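Local coordinates for BDI_3064 protein (Parabacteroides distasonis ATCC 8503, PDB 5Z06) that hydrolyses linear beta-1,2-glucan and beta-1,2-glucooligosaccharides of four or more units, releasing sophorose from the non-reducing end as an exo-acting glycoside hydrolase of family GH144, at residues A[392-397]-A[465-469]; A[427-433]-A[475-481]; A[58-62]-A[162-168]; A[20-26]-A[67-73]. The contacts are given in a common frame with arbitrary orientation. Residue numbers count along the deposited sequence, not the author numbering.

Contact 1: A[392-397]-A[465-469]. With GOL (glycerol), chain I.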
# COMPACT_ATOMS: atom_id res chain seq x y z
N LEU A 392 19.07 -10.15 -0.15
CA LEU A 392 19.18 -11.10 0.94
C LEU A 392 18.17 -10.80 2.04
O LEU A 392 17.77 -11.70 2.76
CB LEU A 392 20.61 -11.09 1.50
CG LEU A 392 20.94 -12.29 2.40
CD1 LEU A 392 21.05 -13.54 1.55
CD2 LEU A 392 22.21 -12.06 3.18
N VAL A 393 17.80 -9.54 2.19
CA VAL A 393 16.90 -9.17 3.27
C VAL A 393 15.51 -9.67 2.91
O VAL A 393 14.84 -10.25 3.75
CB VAL A 393 16.89 -7.66 3.52
CG1 VAL A 393 15.83 -7.31 4.55
CG2 VAL A 393 18.27 -7.18 3.98
N GLU A 394 15.13 -9.47 1.65
CA GLU A 394 13.85 -9.91 1.12
C GLU A 394 13.79 -11.43 1.15
O GLU A 394 12.79 -12.02 1.56
CB GLU A 394 13.64 -9.37 -0.30
CG GLU A 394 13.59 -7.85 -0.40
CD GLU A 394 12.40 -7.23 0.30
OE1 GLU A 394 11.39 -7.93 0.47
OE2 GLU A 394 12.49 -6.05 0.70
N THR A 395 14.91 -12.04 0.76
CA THR A 395 15.09 -13.49 0.87
C THR A 395 14.87 -13.95 2.28
O THR A 395 14.13 -14.89 2.51
CB THR A 395 16.48 -13.94 0.38
OG1 THR A 395 16.57 -13.66 -1.01
CG2 THR A 395 16.71 -15.43 0.57
N SER A 396 15.48 -13.27 3.24
CA SER A 396 15.26 -13.63 4.65
C SER A 396 13.80 -13.49 5.09
O SER A 396 13.31 -14.34 5.83
CB SER A 396 16.13 -12.82 5.59
OG SER A 396 15.71 -11.49 5.72
N PHE A 397 13.12 -12.44 4.62
CA PHE A 397 11.71 -12.26 4.95
C PHE A 397 10.89 -13.37 4.32
O PHE A 397 9.97 -13.88 4.94
CB PHE A 397 11.21 -10.88 4.51
CG PHE A 397 11.85 -9.71 5.23
CD1 PHE A 397 12.34 -9.81 6.54
CD2 PHE A 397 11.93 -8.48 4.60
CE1 PHE A 397 12.92 -8.71 7.17
CE2 PHE A 397 12.50 -7.37 5.22
CZ PHE A 397 12.99 -7.48 6.52
N GLU A 465 15.82 -3.29 10.14
CA GLU A 465 14.83 -4.37 9.94
C GLU A 465 15.43 -5.73 9.67
O GLU A 465 14.67 -6.70 9.55
CB GLU A 465 13.91 -4.04 8.75
CG GLU A 465 14.56 -4.04 7.37
CD GLU A 465 14.94 -2.66 6.88
OE1 GLU A 465 15.53 -1.96 7.67
OE2 GLU A 465 14.69 -2.28 5.73
N THR A 466 16.76 -5.80 9.57
CA THR A 466 17.43 -6.93 8.97
C THR A 466 17.94 -7.95 9.97
O THR A 466 18.76 -8.79 9.59
CB THR A 466 18.60 -6.47 8.07
OG1 THR A 466 19.72 -6.10 8.87
CG2 THR A 466 18.17 -5.30 7.18
N MET A 467 17.47 -7.94 11.22
CA MET A 467 17.97 -8.95 12.19
C MET A 467 17.76 -10.39 11.69
O MET A 467 18.63 -11.25 11.88
CB MET A 467 17.32 -8.81 13.56
CG MET A 467 17.74 -9.93 14.53
SD MET A 467 17.10 -9.76 16.19
CE MET A 467 17.94 -8.30 16.78
N ILE A 468 16.60 -10.64 11.08
CA ILE A 468 16.22 -11.98 10.66
C ILE A 468 17.09 -12.46 9.51
O ILE A 468 17.24 -13.65 9.30
CB ILE A 468 14.72 -12.06 10.25
CG1 ILE A 468 14.23 -13.51 10.19
CG2 ILE A 468 14.45 -11.38 8.91
CD1 ILE A 468 13.98 -14.11 11.54
N THR A 469 17.64 -11.51 8.74
CA THR A 469 18.62 -11.80 7.70
C THR A 469 19.87 -12.45 8.30
O THR A 469 20.39 -13.46 7.78
CB THR A 469 18.99 -10.53 6.91
OG1 THR A 469 17.81 -9.75 6.65
CG2 THR A 469 19.66 -10.90 5.62
C1 GOL I . 11.20 -3.46 2.92
O1 GOL I . 11.25 -4.28 1.74
C2 GOL I . 12.51 -2.78 3.27
O2 GOL I . 13.50 -3.80 3.19
C3 GOL I . 12.75 -1.63 2.29
O3 GOL I . 14.06 -0.99 2.23
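A glycerol-binding pocket opens where the N-terminal turns of helix 392-408 meet the residues leading into helix 467-475. The glycerol, probably from the crystallisation liquor, lies between two carboxylates: its O1 donates a very short hydrogen bond of 2.4 Å to OE2 of Glu394, and its O2 a weak one of 3.2 Å to OE2 of Glu465. A second glycerol is held by OE1 of Glu465, so polyols occupy both oxygens of this side chain. Such a pair of acidic residues lining a polyol-filled cavity in the mainly helical glucoamylase-like domain of a GH144 enzyme, consistent with an (alpha/alpha)6 barrel, is compatible with a sugar-binding cleft, although the glycerols alone do not prove it. Beneath the pocket the Phe397 ring closes the gap between the two segments. Its edge faces the backbone O of Glu465, 3.6 Å from CZ, while CE1 packs 3.5 Å from CG2 of Ile468; the ring also meets Phe328 and packs edge-to-face with Tyr539. Deeper still, the helices come together at small side chains, with the CA atoms of Ser396 and Thr469 4.9 Å apart and their OG and OG1 atoms separated by 2.9 Å. Ser396 OG donates a very short 2.5 Å hydrogen bond to Val393 O, and CG2 of Val393 rests 3.7 Å from CG2 of Thr466.

Contact 2: A[427-433]-A[475-481]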
# COMPACT_ATOMS: atom_id res chain seq x y z
N TRP A 427 15.23 -23.67 1.16
CA TRP A 427 15.90 -23.17 2.36
C TRP A 427 17.39 -23.57 2.46
O TRP A 427 18.24 -22.72 2.67
CB TRP A 427 15.14 -23.65 3.59
CG TRP A 427 15.85 -23.61 4.89
CD1 TRP A 427 16.09 -24.67 5.70
CD2 TRP A 427 16.37 -22.46 5.56
NE1 TRP A 427 16.70 -24.26 6.84
CE2 TRP A 427 16.90 -22.91 6.79
CE3 TRP A 427 16.44 -21.11 5.26
CZ2 TRP A 427 17.51 -22.05 7.71
CZ3 TRP A 427 17.04 -20.25 6.18
CH2 TRP A 427 17.57 -20.73 7.38
N LYS A 428 17.67 -24.86 2.32
CA LYS A 428 19.06 -25.34 2.39
C LYS A 428 19.94 -24.69 1.36
O LYS A 428 21.13 -24.49 1.61
CB LYS A 428 19.13 -26.86 2.19
CG LYS A 428 18.78 -27.65 3.44
CD LYS A 428 18.30 -29.06 3.10
CE LYS A 428 18.14 -29.91 4.36
NZ LYS A 428 17.26 -31.07 4.06
N ASN A 429 19.37 -24.38 0.20
CA ASN A 429 20.15 -23.85 -0.90
C ASN A 429 20.31 -22.35 -0.93
O ASN A 429 20.99 -21.86 -1.82
CB ASN A 429 19.64 -24.40 -2.24
CG ASN A 429 19.90 -25.87 -2.36
OD1 ASN A 429 20.96 -26.35 -1.96
ND2 ASN A 429 18.94 -26.61 -2.86
N VAL A 430 19.76 -21.62 0.03
CA VAL A 430 20.06 -20.20 0.12
C VAL A 430 21.50 -20.08 0.60
O VAL A 430 21.82 -20.38 1.77
CB VAL A 430 19.15 -19.41 1.09
CG1 VAL A 430 19.55 -17.94 1.08
CG2 VAL A 430 17.70 -19.55 0.71
N GLU A 431 22.38 -19.64 -0.29
CA GLU A 431 23.80 -19.51 0.07
C GLU A 431 24.04 -18.21 0.83
O GLU A 431 24.61 -17.25 0.30
CB GLU A 431 24.68 -19.59 -1.17
CG GLU A 431 24.49 -20.85 -1.98
CD GLU A 431 25.04 -20.71 -3.39
OE1 GLU A 431 26.12 -20.09 -3.54
OE2 GLU A 431 24.38 -21.21 -4.33
N TRP A 432 23.62 -18.19 2.10
CA TRP A 432 23.79 -17.00 2.96
C TRP A 432 25.25 -16.53 2.98
O TRP A 432 25.53 -15.34 2.87
CB TRP A 432 23.32 -17.27 4.40
CG TRP A 432 21.90 -17.74 4.48
CD1 TRP A 432 21.48 -19.01 4.64
CD2 TRP A 432 20.72 -16.94 4.40
NE1 TRP A 432 20.11 -19.07 4.68
CE2 TRP A 432 19.62 -17.80 4.52
CE3 TRP A 432 20.49 -15.58 4.24
CZ2 TRP A 432 18.31 -17.35 4.46
CZ3 TRP A 432 19.19 -15.13 4.20
CH2 TRP A 432 18.12 -16.02 4.29
N SER A 433 26.17 -17.49 3.11
CA SER A 433 27.61 -17.21 3.18
C SER A 433 28.12 -16.47 1.98
O SER A 433 29.01 -15.65 2.11
CB SER A 433 28.40 -18.51 3.35
OG SER A 433 28.00 -19.48 2.40
N MET A 475 21.24 -19.62 10.79
CA MET A 475 20.46 -20.86 10.92
C MET A 475 20.59 -21.74 9.72
O MET A 475 20.27 -22.92 9.79
CB MET A 475 18.99 -20.53 11.12
CG MET A 475 18.71 -19.74 12.39
SD MET A 475 17.18 -18.81 12.24
CE MET A 475 17.10 -18.14 13.91
N GLY A 476 21.00 -21.17 8.59
CA GLY A 476 21.17 -21.91 7.35
C GLY A 476 22.01 -23.15 7.63
O GLY A 476 23.11 -23.02 8.14
N PRO A 477 21.47 -24.35 7.33
CA PRO A 477 22.16 -25.56 7.73
C PRO A 477 23.35 -25.91 6.85
O PRO A 477 24.29 -26.55 7.31
CB PRO A 477 21.06 -26.62 7.62
CG PRO A 477 20.24 -26.13 6.48
CD PRO A 477 20.17 -24.64 6.69
N LYS A 478 23.31 -25.53 5.58
CA LYS A 478 24.38 -25.85 4.66
C LYS A 478 25.33 -24.66 4.43
O LYS A 478 26.54 -24.82 4.43
CB LYS A 478 23.79 -26.31 3.33
CG LYS A 478 24.84 -26.76 2.34
CD LYS A 478 24.21 -27.48 1.17
CE LYS A 478 25.30 -27.99 0.26
NZ LYS A 478 24.66 -28.61 -0.91
N TYR A 479 24.77 -23.48 4.21
CA TYR A 479 25.56 -22.32 3.82
C TYR A 479 25.47 -21.26 4.89
O TYR A 479 25.46 -20.08 4.58
CB TYR A 479 25.05 -21.77 2.51
CG TYR A 479 25.19 -22.74 1.36
CD1 TYR A 479 26.44 -23.01 0.81
CD2 TYR A 479 24.06 -23.35 0.80
CE1 TYR A 479 26.57 -23.87 -0.26
CE2 TYR A 479 24.17 -24.22 -0.27
CZ TYR A 479 25.43 -24.48 -0.79
OH TYR A 479 25.57 -25.34 -1.85
N GLY A 480 25.43 -21.70 6.14
CA GLY A 480 25.32 -20.83 7.26
C GLY A 480 26.56 -19.99 7.39
O GLY A 480 27.62 -20.31 6.84
N ILE A 481 26.40 -18.89 8.09
CA ILE A 481 27.49 -18.04 8.48
C ILE A 481 27.67 -18.25 9.97
O ILE A 481 26.79 -18.77 10.68
CB ILE A 481 27.25 -16.56 8.12
CG1 ILE A 481 26.11 -15.95 8.95
CG2 ILE A 481 26.98 -16.43 6.63
CD1 ILE A 481 25.87 -14.49 8.61
O HOH W 1 21.83 -23.64 3.86
O HOH W 2 23.26 -25.21 -3.66
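Two irregular segments at the C-terminal ends of helices 414-428 and 467-475 fit together in the helical glucoamylase-like domain. Tyr479 is the main bump, covered more than any other residue here. Its ring lies in a hollow formed by the backbone of Lys428 and Asn429 and the side chain of Glu431, whose CG sits 3.7 Å above the ring centroid in a CH-pi contact; the carboxylate of Glu431 turns to His365. Lys428 O meets the ring edge, 3.2 Å from CD2. At the other end, the Trp427 indole packs against Pro477, NE1 to CD 3.5 Å, while NE1 is hydrogen-bonded to Asp692. Gly476 fits between Trp427 and Trp432: a CB there would clash with CD1 of Trp432. Ile481 fills a further recess, its CG2 3.6 Å from CA of Ser433. Water bridges Lys428 O to Lys478 N, and the backbone N of Ser433 donates a 3.1 Å hydrogen bond to O of Tyr479.

Contact 3: A[58-62]-A[162-168]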
# COMPACT_ATOMS: atom_id res chain seq x y z
N TYR A 58 -15.41 29.54 -9.52
CA TYR A 58 -14.51 30.64 -9.82
C TYR A 58 -15.22 31.91 -10.23
O TYR A 58 -16.36 31.89 -10.67
CB TYR A 58 -13.52 30.22 -10.92
CG TYR A 58 -14.20 29.85 -12.21
CD1 TYR A 58 -14.66 28.55 -12.43
CD2 TYR A 58 -14.42 30.81 -13.21
CE1 TYR A 58 -15.29 28.19 -13.62
CE2 TYR A 58 -15.06 30.47 -14.42
CZ TYR A 58 -15.50 29.17 -14.61
OH TYR A 58 -16.14 28.83 -15.77
N VAL A 59 -14.47 33.00 -10.09
CA VAL A 59 -14.81 34.30 -10.64
C VAL A 59 -13.61 34.73 -11.47
O VAL A 59 -12.50 34.90 -10.97
CB VAL A 59 -15.07 35.33 -9.52
CG1 VAL A 59 -15.42 36.69 -10.12
CG2 VAL A 59 -16.21 34.85 -8.62
N SER A 60 -13.85 34.88 -12.76
CA SER A 60 -12.85 35.39 -13.67
C SER A 60 -13.15 36.88 -13.78
O SER A 60 -14.08 37.27 -14.48
CB SER A 60 -12.96 34.69 -15.02
OG SER A 60 -12.99 33.28 -14.86
N ALA A 61 -12.40 37.71 -13.05
CA ALA A 61 -12.63 39.14 -13.03
C ALA A 61 -11.55 39.87 -13.84
O ALA A 61 -10.38 39.47 -13.82
CB ALA A 61 -12.65 39.67 -11.60
N PRO A 62 -11.95 40.95 -14.54
CA PRO A 62 -10.95 41.71 -15.28
C PRO A 62 -9.87 42.17 -14.34
O PRO A 62 -10.16 42.62 -13.23
CB PRO A 62 -11.74 42.91 -15.83
CG PRO A 62 -13.17 42.53 -15.77
CD PRO A 62 -13.32 41.48 -14.71
N PRO A 162 -8.81 30.99 -16.49
CA PRO A 162 -10.03 31.70 -16.83
C PRO A 162 -10.36 31.63 -18.32
O PRO A 162 -9.46 31.58 -19.18
CB PRO A 162 -9.70 33.16 -16.45
CG PRO A 162 -8.60 33.08 -15.49
CD PRO A 162 -7.79 31.91 -15.95
N GLY A 163 -11.65 31.61 -18.62
CA GLY A 163 -12.13 31.97 -19.93
C GLY A 163 -12.31 33.47 -19.91
O GLY A 163 -11.48 34.21 -19.35
N THR A 164 -13.43 33.92 -20.48
CA THR A 164 -13.80 35.32 -20.47
C THR A 164 -13.84 35.80 -19.03
O THR A 164 -14.53 35.23 -18.20
CB THR A 164 -15.20 35.55 -21.09
OG1 THR A 164 -15.28 34.87 -22.34
CG2 THR A 164 -15.47 37.02 -21.28
N ALA A 165 -13.08 36.85 -18.74
CA ALA A 165 -13.19 37.54 -17.47
C ALA A 165 -14.46 38.41 -17.42
O ALA A 165 -14.39 39.64 -17.45
CB ALA A 165 -11.94 38.37 -17.22
N ASP A 166 -15.61 37.76 -17.31
CA ASP A 166 -16.91 38.45 -17.21
C ASP A 166 -17.30 38.80 -15.76
O ASP A 166 -18.37 39.33 -15.54
CB ASP A 166 -18.00 37.59 -17.84
CG ASP A 166 -18.21 36.26 -17.11
OD1 ASP A 166 -17.61 36.06 -16.03
OD2 ASP A 166 -19.00 35.43 -17.60
N GLY A 167 -16.48 38.41 -14.78
CA GLY A 167 -16.70 38.77 -13.37
C GLY A 167 -17.81 38.03 -12.63
O GLY A 167 -18.11 38.38 -11.48
N ASN A 168 -18.41 37.02 -13.26
CA ASN A 168 -19.47 36.24 -12.62
C ASN A 168 -18.92 35.00 -11.95
O ASN A 168 -17.89 34.44 -12.36
CB ASN A 168 -20.55 35.82 -13.61
CG ASN A 168 -21.18 36.99 -14.34
OD1 ASN A 168 -21.30 38.09 -13.80
ND2 ASN A 168 -21.53 36.77 -15.59
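Ser60 points its side chain into the curve of the 162-168 loop, its CB 3.6 Å from O of Thr164 and its OG 3.7 Å from CB of Pro162. The hydroxyl is hydrogen-bonded to NE1 of Trp66, which ties this corner to the neighbouring strand 65-71. The carbonyl of Ser60 makes the one direct hydrogen bond between the segments, accepting from N of Gly167 at 2.7 Å. It also receives a CA-H...O contact from Ala165, whose CA lies 3.1 Å from Ser60 O. The loop can wrap this oxygen because it bends tightly: Ala165 is the centre of an inverse gamma turn, and OD1 of Asp166 accepts from N of Asn168 at 3.0 Å in an Asx turn. Gly167, between them, adopts a positive phi of 75° that favours glycine. Beyond Ser60, Pro62 meets the loop through CD, 3.5 Å from O of Ala165. Towards the strand, O of Asn168 approaches CA of Val59 at 3.5 Å in a nearly straight CA-H...O contact. Asp166 OD2 and Asn168 ND2 are both hydrogen-bonded to the hydroxyl of Tyr170, fastening the loop to the start of strand 169-180. The arrangement is a corner of an antiparallel beta-sandwich, where the connection from strand 155-161 in one sheet to strand 169-180 in the other closes over the exit of strand 53-59.

Contact 4: A[20-26]-A[67-73]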
# COMPACT_ATOMS: atom_id res chain seq x y z
N TYR A 20 -9.17 18.04 -2.40
CA TYR A 20 -8.45 17.04 -3.16
C TYR A 20 -6.96 17.35 -3.14
O TYR A 20 -6.50 18.37 -3.66
CB TYR A 20 -8.97 16.95 -4.59
CG TYR A 20 -8.34 15.78 -5.31
CD1 TYR A 20 -8.44 14.49 -4.78
CD2 TYR A 20 -7.61 15.95 -6.49
CE1 TYR A 20 -7.84 13.41 -5.40
CE2 TYR A 20 -7.02 14.85 -7.12
CZ TYR A 20 -7.14 13.59 -6.55
OH TYR A 20 -6.57 12.47 -7.11
N PHE A 21 -6.22 16.44 -2.54
CA PHE A 21 -4.85 16.67 -2.27
C PHE A 21 -4.12 16.98 -3.56
O PHE A 21 -3.38 17.93 -3.61
CB PHE A 21 -4.18 15.48 -1.55
CG PHE A 21 -2.72 15.69 -1.40
CD1 PHE A 21 -2.24 16.40 -0.33
CD2 PHE A 21 -1.85 15.28 -2.38
CE1 PHE A 21 -0.89 16.67 -0.22
CE2 PHE A 21 -0.50 15.55 -2.28
CZ PHE A 21 -0.02 16.24 -1.19
N TYR A 22 -4.38 16.20 -4.59
CA TYR A 22 -3.67 16.31 -5.86
C TYR A 22 -4.32 17.33 -6.78
O TYR A 22 -4.66 17.03 -7.92
CB TYR A 22 -3.64 14.96 -6.54
CG TYR A 22 -2.84 13.95 -5.78
CD1 TYR A 22 -1.45 13.97 -5.82
CD2 TYR A 22 -3.46 12.98 -5.02
CE1 TYR A 22 -0.71 13.03 -5.12
CE2 TYR A 22 -2.72 12.05 -4.32
CZ TYR A 22 -1.36 12.07 -4.39
OH TYR A 22 -0.68 11.13 -3.69
N SER A 23 -4.50 18.53 -6.26
CA SER A 23 -4.98 19.63 -7.04
C SER A 23 -4.41 20.89 -6.48
O SER A 23 -3.90 20.94 -5.35
CB SER A 23 -6.50 19.71 -7.02
OG SER A 23 -6.96 19.96 -5.72
N GLN A 24 -4.49 21.92 -7.28
CA GLN A 24 -4.07 23.23 -6.86
C GLN A 24 -5.18 24.16 -7.31
O GLN A 24 -5.84 23.92 -8.32
CB GLN A 24 -2.72 23.56 -7.48
CG GLN A 24 -2.11 24.87 -7.01
CD GLN A 24 -0.76 25.18 -7.66
OE1 GLN A 24 -0.32 24.49 -8.60
NE2 GLN A 24 -0.10 26.23 -7.17
N ALA A 25 -5.41 25.20 -6.53
CA ALA A 25 -6.31 26.25 -6.93
C ALA A 25 -5.83 27.52 -6.26
O ALA A 25 -5.61 27.56 -5.06
CB ALA A 25 -7.74 25.93 -6.56
N LYS A 26 -5.60 28.54 -7.07
CA LYS A 26 -5.06 29.78 -6.58
C LYS A 26 -5.58 30.88 -7.45
O LYS A 26 -6.07 30.63 -8.54
CB LYS A 26 -3.53 29.77 -6.55
CG LYS A 26 -2.86 29.38 -7.86
CD LYS A 26 -1.37 29.08 -7.70
CE LYS A 26 -0.49 30.31 -7.72
NZ LYS A 26 0.69 30.14 -8.61
N TYR A 67 -5.85 30.12 -11.24
CA TYR A 67 -5.22 28.94 -11.78
C TYR A 67 -5.72 27.74 -10.99
O TYR A 67 -5.85 27.80 -9.76
CB TYR A 67 -3.71 29.05 -11.64
CG TYR A 67 -3.01 27.83 -12.16
CD1 TYR A 67 -2.89 27.60 -13.52
CD2 TYR A 67 -2.49 26.87 -11.27
CE1 TYR A 67 -2.27 26.46 -13.99
CE2 TYR A 67 -1.87 25.73 -11.73
CZ TYR A 67 -1.75 25.53 -13.08
OH TYR A 67 -1.14 24.41 -13.52
N SER A 68 -6.01 26.67 -11.70
CA SER A 68 -6.23 25.41 -11.06
C SER A 68 -5.55 24.33 -11.84
O SER A 68 -5.38 24.45 -13.04
CB SER A 68 -7.71 25.10 -10.98
OG SER A 68 -7.88 23.99 -10.15
N GLU A 69 -5.13 23.29 -11.14
CA GLU A 69 -4.71 22.08 -11.82
C GLU A 69 -5.09 20.85 -11.04
O GLU A 69 -5.13 20.87 -9.80
CB GLU A 69 -3.22 22.09 -12.08
CG GLU A 69 -2.37 22.17 -10.83
CD GLU A 69 -0.90 22.02 -11.14
OE1 GLU A 69 -0.24 21.20 -10.47
OE2 GLU A 69 -0.40 22.71 -12.06
N ILE A 70 -5.36 19.78 -11.78
CA ILE A 70 -5.66 18.49 -11.25
C ILE A 70 -4.44 17.64 -11.57
O ILE A 70 -4.14 17.37 -12.74
CB ILE A 70 -6.93 17.91 -11.87
CG1 ILE A 70 -8.12 18.81 -11.55
CG2 ILE A 70 -7.20 16.52 -11.32
CD1 ILE A 70 -8.45 19.80 -12.62
N GLN A 71 -3.75 17.22 -10.53
CA GLN A 71 -2.47 16.54 -10.65
C GLN A 71 -2.63 15.03 -10.72
O GLN A 71 -3.40 14.42 -9.94
CB GLN A 71 -1.59 16.90 -9.49
CG GLN A 71 -1.24 18.37 -9.42
CD GLN A 71 -0.82 18.82 -8.03
OE1 GLN A 71 -0.84 18.04 -7.09
NE2 GLN A 71 -0.45 20.08 -7.91
N TYR A 72 -1.91 14.44 -11.66
CA TYR A 72 -1.81 12.99 -11.73
C TYR A 72 -1.19 12.52 -10.43
O TYR A 72 -0.20 13.08 -10.01
CB TYR A 72 -0.94 12.51 -12.91
CG TYR A 72 -0.69 11.02 -12.84
CD1 TYR A 72 -1.70 10.11 -13.12
CD2 TYR A 72 0.55 10.52 -12.46
CE1 TYR A 72 -1.49 8.76 -13.06
CE2 TYR A 72 0.78 9.16 -12.38
CZ TYR A 72 -0.24 8.28 -12.67
OH TYR A 72 0.01 6.92 -12.58
N CYS A 73 -1.79 11.52 -9.81
CA CYS A 73 -1.34 10.97 -8.51
C CYS A 73 -0.47 9.77 -8.81
O CYS A 73 -0.99 8.75 -9.24
CB CYS A 73 -2.57 10.54 -7.66
SG CYS A 73 -2.18 9.49 -6.23
O HOH W 3 -5.11 12.70 -9.07
O HOH W 4 -0.91 18.50 -4.51
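Five backbone hydrogen bonds join the two segments. Gln24 and Glu69 exchange a pair, Gln24 N to Glu69 O at 2.8 Å and Glu69 N to Gln24 O at 3.0 Å; Lys26 and Tyr67 do likewise, with both N-to-O distances 2.8 Å. Just ahead of strand 23-28, Gln71 N donates to Tyr22 O at 2.8 Å. Ser68 OG adds a 2.7 Å bond to Gln24 O. On the face bearing Gln24 and Lys26, Glu69 receives a very short 2.4 Å bond at OE2 from Tyr67 OH and one at OE1 from Gln71 NE2 (2.8 Å); Arg108 completes this network through a salt bridge. Waters link Tyr20 OH to Gln71 O, and Phe21 O to Gln71 OE1. At this end, where 20-22 leads in and 72-73 leads out, CB of Cys73 lies over the Tyr22 ring, 3.6 Å from its centroid, while Tyr22 OH is hydrogen-bonded to Trp658 in the glucoamylase-like part. On the opposite face, Ser23, Ala25, Ser68 and Ile70 turn inward, Ile70 packing on Leu54 and Phe11. Strands 23-26 and 67-71 run antiparallel at 176° with their axes 4.6 Å apart, forming the edge of a five-stranded sheet in the N-terminal beta-sandwich.

Overall arrangement
Along the chain the contacts form two interlocked pairs: the segments of contacts 3 and 4 alternate within the N-terminal beta region, and those of contacts 1 and 2 within the later helical region. Contacts 3 and 4 are about 19 Å apart between centres and lie on the consecutive strands 53-59 (contact 3) and 65-71 (contact 4), which belong to different sheets. Contacts 1 and 2, about 13 Å apart between centres, touch: Leu392 CD1 packs 3.4 Å from Trp432 CE3, and both use helix 467-475 or its exit. The pairs occupy opposite sides of the chain's centre, with contacts 2 and 3 about 71 Å apart between centres, reflecting separate beta and helical parts of one monomer.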